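PDB 5GIV: carboxypeptidase 1, which probably acts as a zinc-dependent carboxypeptidase of the M32 family, removing amino acids one after another from the C-terminus of peptides with broad specificity. Local coordinates for residues 21-26 against 51-56; 28-33 against 47-52. All blocks are in the same frame, centred on the assembly; numbering follows the deposited sequence.

From the N terminus the chain runs along helix 8-36, turns, and comes back along helix 43-62, so both contacts belong to one antiparallel helical hairpin. Interaction 2 (28-33 against 47-52) lies nearer the turn and closes a loop of 13 residues; interaction 1 (21-26 against 51-56) lies further out and closes one of 24, which encloses the shorter. The two share Ser-51 and Leu-52, their centres are about 8 Å apart, and Leu-53 CD1 packs on Leu-30 CD1 at 3.5 Å, making one continuous interface. It ties the first two helices together, and both contacts also touch the second subunit.

Interaction 1 (21-26 against 51-56); sequences ADFGGI and SLLAGL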
# COMPACT_ATOMS: atom_id res chain seq x y z
N ALA A 21 -14.85 -4.29 10.38
CA ALA A 21 -14.41 -4.53 9.00
C ALA A 21 -13.33 -3.54 8.59
O ALA A 21 -12.37 -3.92 7.90
CB ALA A 21 -15.61 -4.45 8.05
N ASP A 22 -13.45 -2.28 9.00
CA ASP A 22 -12.47 -1.27 8.60
C ASP A 22 -11.11 -1.54 9.24
O ASP A 22 -10.07 -1.44 8.56
CB ASP A 22 -12.98 0.13 8.93
CG ASP A 22 -14.19 0.52 8.07
OD1 ASP A 22 -14.42 -0.14 7.04
OD2 ASP A 22 -14.88 1.51 8.41
N PHE A 23 -11.08 -1.88 10.53
CA PHE A 23 -9.82 -2.34 11.10
C PHE A 23 -9.25 -3.49 10.28
O PHE A 23 -8.05 -3.51 9.98
CB PHE A 23 -10.01 -2.79 12.55
CG PHE A 23 -9.89 -1.68 13.56
CD1 PHE A 23 -8.64 -1.16 13.89
CD2 PHE A 23 -11.00 -1.19 14.22
CE1 PHE A 23 -8.52 -0.14 14.82
CE2 PHE A 23 -10.89 -0.17 15.16
CZ PHE A 23 -9.64 0.35 15.46
N GLY A 24 -10.11 -4.43 9.90
CA GLY A 24 -9.65 -5.57 9.12
C GLY A 24 -9.03 -5.17 7.79
O GLY A 24 -8.01 -5.72 7.38
N GLY A 25 -9.66 -4.22 7.09
CA GLY A 25 -9.08 -3.74 5.85
C GLY A 25 -7.73 -3.07 6.06
O GLY A 25 -6.80 -3.28 5.29
N ILE A 26 -7.62 -2.27 7.12
CA ILE A 26 -6.36 -1.57 7.40
C ILE A 26 -5.27 -2.56 7.80
O ILE A 26 -4.13 -2.47 7.32
CB ILE A 26 -6.56 -0.49 8.47
CG1 ILE A 26 -7.56 0.56 7.98
CG2 ILE A 26 -5.23 0.15 8.81
CD1 ILE A 26 -7.89 1.59 9.03
N SER A 51 1.26 -4.66 15.22
CA SER A 51 0.94 -5.04 16.59
C SER A 51 0.00 -4.02 17.22
O SER A 51 -0.96 -4.38 17.92
CB SER A 51 2.23 -5.17 17.39
OG SER A 51 1.98 -5.36 18.77
N LEU A 52 0.25 -2.73 16.97
CA LEU A 52 -0.63 -1.69 17.49
C LEU A 52 -2.05 -1.87 16.97
O LEU A 52 -3.02 -1.81 17.74
CB LEU A 52 -0.07 -0.31 17.12
CG LEU A 52 -0.91 0.92 17.48
CD1 LEU A 52 -1.04 1.06 18.99
CD2 LEU A 52 -0.32 2.19 16.86
N LEU A 53 -2.20 -2.13 15.67
CA LEU A 53 -3.54 -2.27 15.11
C LEU A 53 -4.20 -3.57 15.58
O LEU A 53 -5.41 -3.59 15.84
CB LEU A 53 -3.50 -2.22 13.59
CG LEU A 53 -3.86 -0.89 12.94
CD1 LEU A 53 -4.20 -1.12 11.47
CD2 LEU A 53 -5.00 -0.18 13.68
N ALA A 54 -3.43 -4.65 15.70
CA ALA A 54 -4.00 -5.88 16.23
C ALA A 54 -4.59 -5.65 17.62
O ALA A 54 -5.69 -6.14 17.93
CB ALA A 54 -2.94 -6.98 16.26
N GLY A 55 -3.89 -4.88 18.46
CA GLY A 55 -4.40 -4.61 19.79
C GLY A 55 -5.69 -3.81 19.79
O GLY A 55 -6.63 -4.13 20.52
N LEU A 56 -5.75 -2.76 18.96
CA LEU A 56 -6.97 -1.95 18.90
C LEU A 56 -8.15 -2.77 18.39
O LEU A 56 -9.24 -2.74 18.96
CB LEU A 56 -6.75 -0.72 18.03
CG LEU A 56 -5.80 0.33 18.60
CD1 LEU A 56 -5.46 1.39 17.57
CD2 LEU A 56 -6.42 0.97 19.84
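Phe-23 meets Leu-53 with the rim of its ring: Leu-53 CD2 lies at the edge, in the ring plane, 3.7 Å from Phe-23 CE1 and nearly as close to CD1. The methyl therefore abuts the ring hydrogens and makes no CH-pi contact with the pi face. A second approach reaches the same corner of the ring, where Leu-56 CB comes within 3.7 Å of Phe-23 CE1 on a slanting line. Phe-23 is placed for both by its first torsion, which sets CG opposite the carbonyl carbon (chi1 -87°) and carries the ring across to the other helix.

These are two neighbouring helices of an antiparallel hairpin, 8-36 and 43-62: the short axes of 21-26 and 51-56 approach to 10.2 Å and their directions differ by 165°. Phe-23 and Leu-53 have the nearest CA atoms, 7.5 Å apart. Three residues, just under a turn, further along 43-62 from Leu-53, Leu-56 again faces the partner helix, as Ile-26 does three residues after Phe-23.

Leu-53 serves both aromatic and aliphatic partners by dividing its branches, CD2 going to the ring and CD1 to Ile-26. The side chains of Ile-26 and Leu-53 stand at about a right angle, and Ile-26 CB lies 3.9 Å from Leu-53 CD1. Leu-53 also packs on Glu-27, while Phe-23 reaches Arg-57 and Arg-60 further along helix 43-62. With an alanine at Phe-23, Leu-53 CD2 and Leu-56 CB would probably lose the ring they pack against, opening a gap between the helices.

The seam continues into the dimer, with Phe-23 packing on Leu-56 of the second subunit and Leu-56 on that subunit's Phe-23.

Interaction 2 (28-33 against 47-52); sequences ALLGWD and ARQQSL
Leu-30 and Gln-50 touch through their aliphatic parts, Leu-30 CB lying 3.9 Å from Gln-50 CG, where the two helices of the hairpin bring their CA atoms to 6.7 Å. Their short axes run 160° apart in direction and approach to 10.2 Å. Leu-30 also packs on Leu-29 of the second subunit.

Polar groups also meet this surface, but by packing. Gln-50 extends beyond CG (chi2 172°), which carries its amide nitrogen to the backbone of the other helix: Gln-50 NE2 lies against Gly-31, 3.8 Å from Gly-31 CA. The side chains of Gln-49 and Leu-30 cross at about a right angle, with Gln-49 OE1 3.8 Å from Leu-30 CD2.

Hydrogen bonding by Gln-49 is directed elsewhere. Its OE1 accepts from Arg-46 NE, and its NE2 donates to the carbonyl oxygen of Leu-241 of the second subunit.

Chemically, then, the contact between 28-33 and 47-52 is packing alone; just before 47-52, Arg-46 supplies the polar tie across the hairpin with a salt bridge to Asp-33, while the buried amide of Gln-49 has both ends satisfied and links this helix to the dimer partner.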
# COMPACT_ATOMS: atom_id res chain seq x y z
N ALA A 28 -5.11 -5.53 6.82
CA ALA A 28 -4.77 -6.20 5.57
C ALA A 28 -3.86 -5.33 4.71
O ALA A 28 -2.93 -5.84 4.06
CB ALA A 28 -6.05 -6.56 4.81
N LEU A 29 -4.10 -4.02 4.70
CA LEU A 29 -3.24 -3.12 3.94
C LEU A 29 -1.82 -3.14 4.48
O LEU A 29 -0.85 -3.13 3.72
CB LEU A 29 -3.79 -1.70 3.97
CG LEU A 29 -2.89 -0.63 3.33
CD1 LEU A 29 -2.61 -0.97 1.88
CD2 LEU A 29 -3.52 0.75 3.46
N LEU A 30 -1.67 -3.14 5.80
CA LEU A 30 -0.34 -3.20 6.39
C LEU A 30 0.37 -4.48 5.99
O LEU A 30 1.58 -4.47 5.72
CB LEU A 30 -0.44 -3.10 7.91
CG LEU A 30 -0.73 -1.72 8.47
CD1 LEU A 30 -1.20 -1.86 9.92
CD2 LEU A 30 0.51 -0.82 8.37
N GLY A 31 -0.36 -5.60 5.95
CA GLY A 31 0.25 -6.86 5.53
C GLY A 31 0.48 -6.94 4.04
O GLY A 31 1.52 -7.45 3.58
N TRP A 32 -0.47 -6.44 3.24
CA TRP A 32 -0.29 -6.46 1.80
C TRP A 32 0.93 -5.64 1.40
O TRP A 32 1.76 -6.09 0.60
CB TRP A 32 -1.54 -5.94 1.09
CG TRP A 32 -1.34 -5.71 -0.38
CD1 TRP A 32 -1.53 -6.60 -1.39
CD2 TRP A 32 -0.92 -4.49 -1.00
NE1 TRP A 32 -1.27 -6.02 -2.61
CE2 TRP A 32 -0.89 -4.72 -2.40
CE3 TRP A 32 -0.57 -3.22 -0.52
CZ2 TRP A 32 -0.50 -3.73 -3.31
CZ3 TRP A 32 -0.20 -2.24 -1.42
CH2 TRP A 32 -0.17 -2.50 -2.80
N ASP A 33 1.06 -4.43 1.95
CA ASP A 33 2.22 -3.60 1.65
C ASP A 33 3.51 -4.23 2.16
O ASP A 33 4.55 -4.13 1.50
CB ASP A 33 2.01 -2.20 2.24
CG ASP A 33 3.22 -1.29 2.05
OD1 ASP A 33 3.41 -0.76 0.93
OD2 ASP A 33 3.98 -1.13 3.03
N ALA A 47 6.18 -4.03 11.86
CA ALA A 47 5.68 -5.04 12.80
C ALA A 47 5.07 -4.39 14.04
O ALA A 47 4.05 -4.85 14.56
CB ALA A 47 6.81 -6.00 13.18
N ARG A 48 5.68 -3.31 14.52
CA ARG A 48 5.10 -2.62 15.66
C ARG A 48 3.78 -1.96 15.27
O ARG A 48 2.83 -1.95 16.06
CB ARG A 48 6.10 -1.60 16.22
CG ARG A 48 5.73 -0.99 17.57
CD ARG A 48 6.81 -0.01 18.01
NE ARG A 48 6.98 1.04 17.01
CZ ARG A 48 7.98 1.10 16.14
NH1 ARG A 48 8.94 0.19 16.16
NH2 ARG A 48 8.02 2.08 15.25
N GLN A 49 3.72 -1.37 14.07
CA GLN A 49 2.46 -0.83 13.58
C GLN A 49 1.38 -1.90 13.52
O GLN A 49 0.25 -1.68 13.97
CB GLN A 49 2.66 -0.21 12.19
CG GLN A 49 3.54 1.04 12.16
CD GLN A 49 3.92 1.43 10.74
OE1 GLN A 49 3.67 0.69 9.79
NE2 GLN A 49 4.55 2.60 10.59
N GLN A 50 1.72 -3.08 13.00
CA GLN A 50 0.74 -4.15 12.91
C GLN A 50 0.31 -4.59 14.30
O GLN A 50 -0.88 -4.84 14.54
CB GLN A 50 1.30 -5.33 12.11
CG GLN A 50 1.50 -5.02 10.64
CD GLN A 50 2.23 -6.12 9.90
OE1 GLN A 50 3.44 -6.29 10.04
NE2 GLN A 50 1.49 -6.87 9.09
N SER A 51 1.26 -4.66 15.22
CA SER A 51 0.94 -5.04 16.59
C SER A 51 0.00 -4.02 17.22
O SER A 51 -0.96 -4.38 17.92
CB SER A 51 2.23 -5.17 17.39
OG SER A 51 1.98 -5.36 18.77
N LEU A 52 0.25 -2.73 16.97
CA LEU A 52 -0.63 -1.69 17.49
C LEU A 52 -2.05 -1.87 16.97
O LEU A 52 -3.02 -1.81 17.74
CB LEU A 52 -0.07 -0.31 17.12
CG LEU A 52 -0.91 0.92 17.48
CD1 LEU A 52 -1.04 1.06 18.99
CD2 LEU A 52 -0.32 2.19 16.86